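Glycoside Hydrolase (Bacteroides plebeius, PDB 5T3B) is a glycoside hydrolase of family 50 that probably cleaves glycosidic bonds in algal galactans, as related family members do. Local coordinates at residues Cys165-Glu170 / Val436-Leu441; Phe195-Lys200 / Ile205-Gln210; Ile43-Ala48 / Arg415-Gln420. All blocks are in the same frame, centred on the assembly; numbering follows the deposited sequence. Where two conformers were deposited one is given.

Interaction 1 of 3, residues Cys165-Glu170 / Val436-Leu441; sequences CAFGKE and VFFKYL
Cys165 and Val436 meet at the C-terminal ends of parallel strands, in what is consistent with the (beta/alpha)8 barrel known for family 50. In such barrels this end carries the active site. The two residues stand on strands 163-165 and 432-437, and the CB of each is directed at the other segment. CG2 of Val436 lies 3.7 Å from SG of Cys165 and also rests against its CB. The other methyl, CG1, reaches the same CB at 4.0 Å. This branch is anti to the Val436 backbone N (chi1 -178°), which brings both methyls to the cysteine. With an alanine in place of Val436, the Cys165 sulfur would probably lose its methyl neighbour and be freer to turn. Further out, two phenylalanines cross at about a right angle. CE1 of Phe438 comes to within 3.8 Å of CE2 of Phe167, and CD2 of Phe167 sits in plane at the edge of the Phe438 ring. Each ring has a face over a sequence neighbour. Ala166 CB lies over the centre of Phe167, and Lys439 CB, just after a cis peptide bond, over that of Phe438. Both side chains also touch Glu389 of strand 385-394. Strand 120-126 runs between the two segments, bonding Cys165 through Ile126 and Phe437 through Gly125. Val436 bonds in turn to Val387 of strand 385-394.

Interaction 2 of 3, residues Phe195-Lys200 / Ile205-Gln210; sequences FLAEFK and ISYPGQ
Ile205 turns the chain back onto Lys200 just after helix 195-203. Its backbone N gives a nearly straight but weak hydrogen bond to Lys200 O, 3.3 Å long. The bond reaches back five residues to a carbonyl in the helix's last turn. CG1 of Ile205 takes the crowded position between its own backbone N and carbonyl carbon (chi1 61°). There it lies 3.7 Å from Lys200 O. The carbonyl oxygen of Ile205 faces the lysine chain, with CG of Lys200 at 3.2 Å. At Ser206, CE of Lys200 comes near CA. Tyr207 carries the main side-chain contact. CD of Lys200 sits over one face of the ring, 3.4 Å from the centroid and only 11° off the ring normal. This is a CH-pi contact, and the two side chains cross at about a right angle. The lysine is extended as far as CE and bends at its last torsion (chi4 -89°). It has a second deposited conformer, so this contact describes one of two placements. The tyrosine hydroxyl goes on to the helix itself, where OH lies 3.3 Å from CB of Ala197. Beyond it, Gln210 N bonds back to Tyr207 O, closing a turn across Pro208 and Gly209. Phe199 of the same helix packs edge-to-face with Trp224 and Trp227. The loop is thus held mainly by aliphatic carbon on an aromatic face. Lys200 supplies its methylenes to Tyr207 in the conformer given, so the contact is apolar in character although both side chains end in polar groups.

Interaction 3 of 3, residues Ile43-Ala48 / Arg415-Gln420; sequences IIVEYA and RGFAYQ
Tyr419 OH hydrogen-bonds to two groups, Asn469 OD1 and Trp435 NE1. Tyr419 belongs to helix 412-427, which also carries Phe417, the residue that reaches Ile43 and Val45 of strand 39-48. The packing of this helix on the strand is consistent with the outer helix layer of the (beta/alpha)8 barrel expected for family 50. Helix 412-427 links strands 407-409 and 432-437. Strand 39-48 belongs to an N-terminal antiparallel arrangement with strand 56-60, and it also pairs with strand 407-409. Phe417 is the one helix residue of the segment that makes close contact with the strand. Its CG is anti to the carbonyl carbon (chi1 -63°), which turns the ring to the strand. CD1 of Ile43 comes over one face of this ring in a CH-pi contact. It lies 4.1 Å from the centroid and 27° off the ring normal, shifted toward the CD2 side of the ring. The strand backbone holds both residues in place, Ile43 pairing with Thr60 and Val45 with Ala58. All three touching residues are buried and apolar. The polar helix residue Arg415 is satisfied by other partners: it gives NE to Thr392 O and NH1 to Gly449 O, and makes a cation-pi contact with Tyr458. The closest approach between the two segments is CD1 of Ile43 to CD2 of Phe417, 3.7 Å. Val45 approaches the ring obliquely, and its CG2 meets the root of the phenylalanine side chain, 4.1 Å from CB of Phe417.

How the interactions relate
Interactions 1 and 3 are neighbours, with centres 23 Å apart. Helix 412-427 of interaction 3 leads directly into strand 432-437 of interaction 1, and they touch where Phe437 packs on Tyr419 and Arg415. Along the chain their segments alternate in order: 43-48, 165-170, 415-420, 436-441. Strands 39-48 and 432-437 are also connected by strand pairing, through 407-409 and 385-394. The two contacts thus tie the N-terminal strand and the core to late parts of the chain. Interaction 2 is a separate fold-back at the surface. It is nested inside both long loops, 25 Å from interaction 1 and 40 Å from interaction 3 between centres, across the chain's centre from interaction 3.

Interaction 1 of 3, residues Cys165-Glu170 / Val436-Leu441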
# COMPACT_ATOMS: atom_id res chain seq x y z
N CYS A 165 -6.86 2.55 -4.87
CA CYS A 165 -6.29 1.27 -4.47
C CYS A 165 -6.92 0.80 -3.20
O CYS A 165 -6.67 1.39 -2.15
CB CYS A 165 -4.77 1.36 -4.32
SG CYS A 165 -3.85 2.00 -5.75
N ALA A 166 -7.66 -0.30 -3.31
CA ALA A 166 -8.26 -1.07 -2.25
C ALA A 166 -9.52 -0.52 -1.67
O ALA A 166 -9.74 0.70 -1.61
CB ALA A 166 -7.26 -1.41 -1.14
N PHE A 167 -10.34 -1.41 -1.18
CA PHE A 167 -11.48 -1.06 -0.35
C PHE A 167 -12.58 -0.28 -1.02
O PHE A 167 -13.37 0.36 -0.37
CB PHE A 167 -11.07 -0.42 0.96
CG PHE A 167 -9.85 -1.01 1.63
CD1 PHE A 167 -9.75 -2.37 1.83
CD2 PHE A 167 -8.84 -0.21 2.06
CE1 PHE A 167 -8.63 -2.91 2.45
CE2 PHE A 167 -7.73 -0.72 2.66
CZ PHE A 167 -7.63 -2.05 2.88
N GLY A 168 -12.67 -0.36 -2.32
CA GLY A 168 -13.78 0.22 -3.05
C GLY A 168 -15.10 -0.46 -2.82
O GLY A 168 -16.15 0.15 -3.06
N LYS A 169 -15.06 -1.73 -2.43
CA LYS A 169 -16.24 -2.61 -2.37
C LYS A 169 -16.85 -2.78 -3.75
O LYS A 169 -16.38 -2.23 -4.74
CB LYS A 169 -17.32 -2.15 -1.36
CG LYS A 169 -16.82 -1.65 -0.04
CD LYS A 169 -16.04 -2.73 0.69
CE LYS A 169 -16.85 -3.99 0.99
NZ LYS A 169 -16.09 -4.82 1.97
N GLU A 170 -17.96 -3.49 -3.81
CA GLU A 170 -18.56 -3.78 -5.10
C GLU A 170 -18.95 -2.50 -5.84
O GLU A 170 -18.64 -2.35 -7.04
CB GLU A 170 -19.81 -4.72 -4.95
CG GLU A 170 -20.64 -5.03 -6.21
CD GLU A 170 -22.02 -5.70 -5.92
OE1 GLU A 170 -22.64 -6.16 -6.89
OE2 GLU A 170 -22.51 -5.78 -4.76
N VAL A 436 0.14 4.95 -1.60
CA VAL A 436 -1.29 5.20 -1.53
C VAL A 436 -1.61 5.83 -0.22
O VAL A 436 -1.32 5.26 0.84
CB VAL A 436 -2.10 3.88 -1.71
CG1 VAL A 436 -3.59 4.15 -1.70
CG2 VAL A 436 -1.66 3.13 -2.93
N PHE A 437 -2.22 7.01 -0.29
CA PHE A 437 -2.67 7.70 0.92
C PHE A 437 -3.97 7.06 1.39
O PHE A 437 -4.89 6.82 0.62
CB PHE A 437 -2.90 9.16 0.63
CG PHE A 437 -3.26 9.98 1.87
CD1 PHE A 437 -4.59 10.25 2.18
CD2 PHE A 437 -2.28 10.47 2.72
CE1 PHE A 437 -4.92 10.99 3.30
CE2 PHE A 437 -2.59 11.22 3.84
CZ PHE A 437 -3.92 11.43 4.14
N PHE A 438 -4.03 6.72 2.70
CA PHE A 438 -5.20 6.16 3.30
C PHE A 438 -5.86 7.25 4.10
O PHE A 438 -5.31 7.65 5.13
CB PHE A 438 -4.82 4.96 4.18
CG PHE A 438 -5.97 4.25 4.81
CD1 PHE A 438 -6.57 3.19 4.17
CD2 PHE A 438 -6.51 4.65 6.01
CE1 PHE A 438 -7.67 2.53 4.69
CE2 PHE A 438 -7.58 3.98 6.56
CZ PHE A 438 -8.15 2.93 5.91
N LYS A 439 -6.99 7.85 3.64
CA LYS A 439 -7.89 7.38 2.59
C LYS A 439 -8.65 8.55 2.02
O LYS A 439 -8.43 9.69 2.37
CB LYS A 439 -8.79 6.25 3.10
CG LYS A 439 -9.71 6.66 4.23
CD LYS A 439 -10.61 5.49 4.66
CE LYS A 439 -11.34 5.69 5.97
NZ LYS A 439 -12.58 6.50 5.79
N TYR A 440 -9.57 8.20 1.10
CA TYR A 440 -10.36 9.21 0.40
C TYR A 440 -11.12 10.14 1.36
O TYR A 440 -10.91 11.34 1.31
CB TYR A 440 -11.29 8.45 -0.55
CG TYR A 440 -12.29 9.27 -1.31
CD1 TYR A 440 -11.93 10.42 -2.02
CD2 TYR A 440 -13.62 8.88 -1.34
CE1 TYR A 440 -12.87 11.16 -2.70
CE2 TYR A 440 -14.58 9.61 -2.07
CZ TYR A 440 -14.17 10.76 -2.72
OH TYR A 440 -15.14 11.49 -3.38
N LEU A 441 -12.01 9.56 2.18
CA LEU A 441 -12.85 10.33 3.09
C LEU A 441 -12.55 10.09 4.54
O LEU A 441 -12.15 9.00 4.94
CB LEU A 441 -14.35 9.94 2.93
CG LEU A 441 -14.92 10.19 1.57
CD1 LEU A 441 -16.27 9.61 1.40
CD2 LEU A 441 -14.97 11.61 1.21

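Interaction 2 of 3, residues Phe195-Lys200 / Ile205-Gln210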
# COMPACT_ATOMS: atom_id res chain seq x y z
N PHE A 195 -8.75 -13.49 -0.06
CA PHE A 195 -8.62 -14.85 -0.55
C PHE A 195 -8.80 -15.90 0.57
O PHE A 195 -9.46 -16.92 0.35
CB PHE A 195 -7.28 -15.08 -1.23
CG PHE A 195 -7.21 -14.71 -2.68
CD1 PHE A 195 -7.71 -13.53 -3.17
CD2 PHE A 195 -6.60 -15.56 -3.59
CE1 PHE A 195 -7.60 -13.18 -4.50
CE2 PHE A 195 -6.53 -15.25 -4.91
CZ PHE A 195 -6.96 -14.02 -5.39
N LEU A 196 -8.19 -15.68 1.73
CA LEU A 196 -8.25 -16.73 2.74
C LEU A 196 -9.70 -16.98 3.22
O LEU A 196 -10.14 -18.12 3.35
CB LEU A 196 -7.32 -16.39 3.90
CG LEU A 196 -5.84 -16.47 3.53
CD1 LEU A 196 -4.99 -15.72 4.51
CD2 LEU A 196 -5.37 -17.91 3.44
N ALA A 197 -10.42 -15.88 3.45
CA ALA A 197 -11.84 -15.97 3.82
C ALA A 197 -12.65 -16.62 2.76
O ALA A 197 -13.57 -17.41 3.05
CB ALA A 197 -12.39 -14.61 4.21
N GLU A 198 -12.41 -16.26 1.47
CA GLU A 198 -13.19 -16.85 0.41
C GLU A 198 -12.92 -18.36 0.29
O GLU A 198 -13.84 -19.14 -0.04
CB GLU A 198 -12.98 -16.11 -0.89
CG GLU A 198 -13.64 -14.74 -0.85
CD GLU A 198 -15.17 -14.75 -0.82
OE1 GLU A 198 -15.75 -15.73 -1.10
OE2 GLU A 198 -15.78 -13.72 -0.54
N PHE A 199 -11.66 -18.76 0.47
CA PHE A 199 -11.34 -20.19 0.45
C PHE A 199 -12.10 -20.93 1.56
O PHE A 199 -12.73 -21.97 1.32
CB PHE A 199 -9.81 -20.38 0.63
CG PHE A 199 -9.38 -21.80 0.81
CD1 PHE A 199 -9.36 -22.67 -0.28
CD2 PHE A 199 -8.89 -22.24 1.98
CE1 PHE A 199 -8.93 -23.96 -0.12
CE2 PHE A 199 -8.47 -23.53 2.13
CZ PHE A 199 -8.50 -24.38 1.07
N LYS A 200 -12.04 -20.36 2.76
CA LYS A 200 -12.75 -20.94 3.93
C LYS A 200 -14.22 -21.12 3.60
O LYS A 200 -14.82 -22.18 3.82
CB LYS A 200 -12.60 -20.02 5.14
CG LYS A 200 -13.55 -20.38 6.24
CD LYS A 200 -13.59 -19.26 7.25
CE LYS A 200 -14.79 -19.36 8.17
NZ LYS A 200 -15.96 -18.63 7.60
N ILE A 205 -15.60 -24.67 5.85
CA ILE A 205 -14.82 -25.00 7.00
C ILE A 205 -14.72 -23.79 7.93
O ILE A 205 -15.19 -22.73 7.63
CB ILE A 205 -13.44 -25.52 6.59
CG1 ILE A 205 -12.63 -24.46 5.80
CG2 ILE A 205 -13.57 -26.83 5.81
CD1 ILE A 205 -11.22 -24.90 5.44
N SER A 206 -14.14 -24.07 9.11
CA SER A 206 -13.86 -23.02 10.07
C SER A 206 -12.43 -22.57 9.92
O SER A 206 -11.57 -23.31 9.38
CB SER A 206 -14.01 -23.56 11.49
OG SER A 206 -15.34 -23.92 11.82
N TYR A 207 -12.14 -21.39 10.45
CA TYR A 207 -10.74 -20.97 10.59
C TYR A 207 -9.99 -21.94 11.54
O TYR A 207 -10.56 -22.54 12.44
CB TYR A 207 -10.62 -19.56 11.15
CG TYR A 207 -11.09 -18.53 10.14
CD1 TYR A 207 -10.41 -18.36 8.94
CD2 TYR A 207 -12.15 -17.66 10.41
CE1 TYR A 207 -10.76 -17.37 8.04
CE2 TYR A 207 -12.51 -16.69 9.46
CZ TYR A 207 -11.80 -16.56 8.29
OH TYR A 207 -12.11 -15.62 7.33
N PRO A 208 -8.69 -22.13 11.30
CA PRO A 208 -7.93 -22.97 12.24
C PRO A 208 -8.03 -22.53 13.69
O PRO A 208 -7.98 -21.35 13.96
CB PRO A 208 -6.47 -22.79 11.77
CG PRO A 208 -6.60 -22.38 10.31
CD PRO A 208 -7.81 -21.46 10.31
N GLY A 209 -8.27 -23.50 14.58
CA GLY A 209 -8.48 -23.18 15.99
C GLY A 209 -9.66 -22.30 16.29
O GLY A 209 -9.74 -21.71 17.38
N GLN A 210 -10.60 -22.25 15.35
CA GLN A 210 -11.73 -21.30 15.42
C GLN A 210 -11.30 -19.86 15.56
O GLN A 210 -12.08 -19.03 16.01
CB GLN A 210 -12.75 -21.61 16.53
CG GLN A 210 -13.37 -22.98 16.53
CD GLN A 210 -14.06 -23.34 15.23
OE1 GLN A 210 -14.89 -22.59 14.70
NE2 GLN A 210 -13.67 -24.44 14.68

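Interaction 3 of 3, residues Ile43-Ala48 / Arg415-Gln420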
# COMPACT_ATOMS: atom_id res chain seq x y z
N ILE A 43 12.51 21.29 10.30
CA ILE A 43 11.48 21.89 11.15
C ILE A 43 11.04 20.92 12.22
O ILE A 43 11.32 19.72 12.15
CB ILE A 43 10.28 22.43 10.30
CG1 ILE A 43 9.53 21.32 9.58
CG2 ILE A 43 10.72 23.49 9.31
CD1 ILE A 43 8.12 21.69 9.16
N ILE A 44 10.27 21.44 13.16
CA ILE A 44 9.65 20.63 14.18
C ILE A 44 8.13 20.49 13.85
O ILE A 44 7.47 21.48 13.57
CB ILE A 44 9.78 21.24 15.55
CG1 ILE A 44 11.23 21.15 15.99
CG2 ILE A 44 8.87 20.56 16.58
CD1 ILE A 44 11.89 19.76 16.11
N VAL A 45 7.67 19.24 13.87
CA VAL A 45 6.25 18.95 13.79
C VAL A 45 5.88 18.16 15.03
O VAL A 45 6.56 17.19 15.40
CB VAL A 45 5.87 18.15 12.54
CG1 VAL A 45 4.43 17.71 12.59
CG2 VAL A 45 6.15 18.98 11.30
N GLU A 46 4.86 18.62 15.73
CA GLU A 46 4.37 17.89 16.88
C GLU A 46 3.45 16.74 16.47
O GLU A 46 2.59 16.91 15.62
CB GLU A 46 3.58 18.79 17.84
CG GLU A 46 4.38 19.88 18.54
CD GLU A 46 3.42 20.53 19.56
OE1 GLU A 46 2.62 21.35 19.11
OE2 GLU A 46 3.35 20.06 20.74
N TYR A 47 3.59 15.57 17.08
CA TYR A 47 2.64 14.51 16.89
C TYR A 47 2.36 13.70 18.13
O TYR A 47 3.23 13.62 19.00
CB TYR A 47 3.02 13.59 15.71
CG TYR A 47 4.11 12.57 15.98
CD1 TYR A 47 3.77 11.35 16.56
CD2 TYR A 47 5.41 12.75 15.57
CE1 TYR A 47 4.74 10.37 16.73
CE2 TYR A 47 6.35 11.75 15.74
CZ TYR A 47 5.99 10.59 16.35
OH TYR A 47 6.94 9.60 16.48
N ALA A 48 1.19 13.08 18.16
CA ALA A 48 0.78 12.20 19.25
C ALA A 48 0.41 10.87 18.66
O ALA A 48 -0.14 10.79 17.56
CB ALA A 48 -0.42 12.77 20.03
N ARG A 415 -0.47 17.96 8.64
CA ARG A 415 -0.70 16.76 7.88
C ARG A 415 0.06 16.85 6.56
O ARG A 415 0.59 15.83 6.06
CB ARG A 415 -2.19 16.48 7.63
CG ARG A 415 -3.04 16.25 8.86
CD ARG A 415 -4.49 16.09 8.47
NE ARG A 415 -4.75 14.76 7.95
CZ ARG A 415 -5.79 14.47 7.15
NH1 ARG A 415 -6.58 15.37 6.59
NH2 ARG A 415 -6.02 13.20 6.89
N GLY A 416 0.03 18.01 5.96
CA GLY A 416 0.78 18.24 4.72
C GLY A 416 2.27 18.07 4.91
O GLY A 416 2.95 17.44 4.08
N PHE A 417 2.81 18.66 5.99
CA PHE A 417 4.21 18.48 6.30
C PHE A 417 4.57 17.01 6.52
O PHE A 417 5.62 16.52 6.03
CB PHE A 417 4.63 19.28 7.52
CG PHE A 417 4.52 20.80 7.41
CD1 PHE A 417 4.49 21.48 6.22
CD2 PHE A 417 4.47 21.55 8.57
CE1 PHE A 417 4.44 22.87 6.15
CE2 PHE A 417 4.43 22.94 8.54
CZ PHE A 417 4.40 23.60 7.33
N ALA A 418 3.71 16.28 7.24
CA ALA A 418 3.95 14.85 7.46
C ALA A 418 3.90 14.08 6.14
O ALA A 418 4.66 13.14 5.96
CB ALA A 418 2.94 14.31 8.41
N TYR A 419 2.98 14.44 5.25
CA TYR A 419 2.91 13.78 3.95
C TYR A 419 4.22 14.01 3.21
O TYR A 419 4.79 13.06 2.65
CB TYR A 419 1.73 14.34 3.12
CG TYR A 419 1.58 13.70 1.78
CD1 TYR A 419 2.22 14.22 0.66
CD2 TYR A 419 0.73 12.65 1.59
CE1 TYR A 419 2.07 13.68 -0.59
CE2 TYR A 419 0.58 12.10 0.32
CZ TYR A 419 1.22 12.63 -0.78
OH TYR A 419 0.99 12.02 -1.99
N GLN A 420 4.71 15.26 3.17
CA GLN A 420 5.98 15.54 2.51
C GLN A 420 7.11 14.76 3.12
O GLN A 420 7.95 14.20 2.39
CB GLN A 420 6.30 17.03 2.44
CG GLN A 420 5.24 17.82 1.73
CD GLN A 420 5.74 19.18 1.29
OE1 GLN A 420 6.70 19.70 1.86
NE2 GLN A 420 5.11 19.74 0.28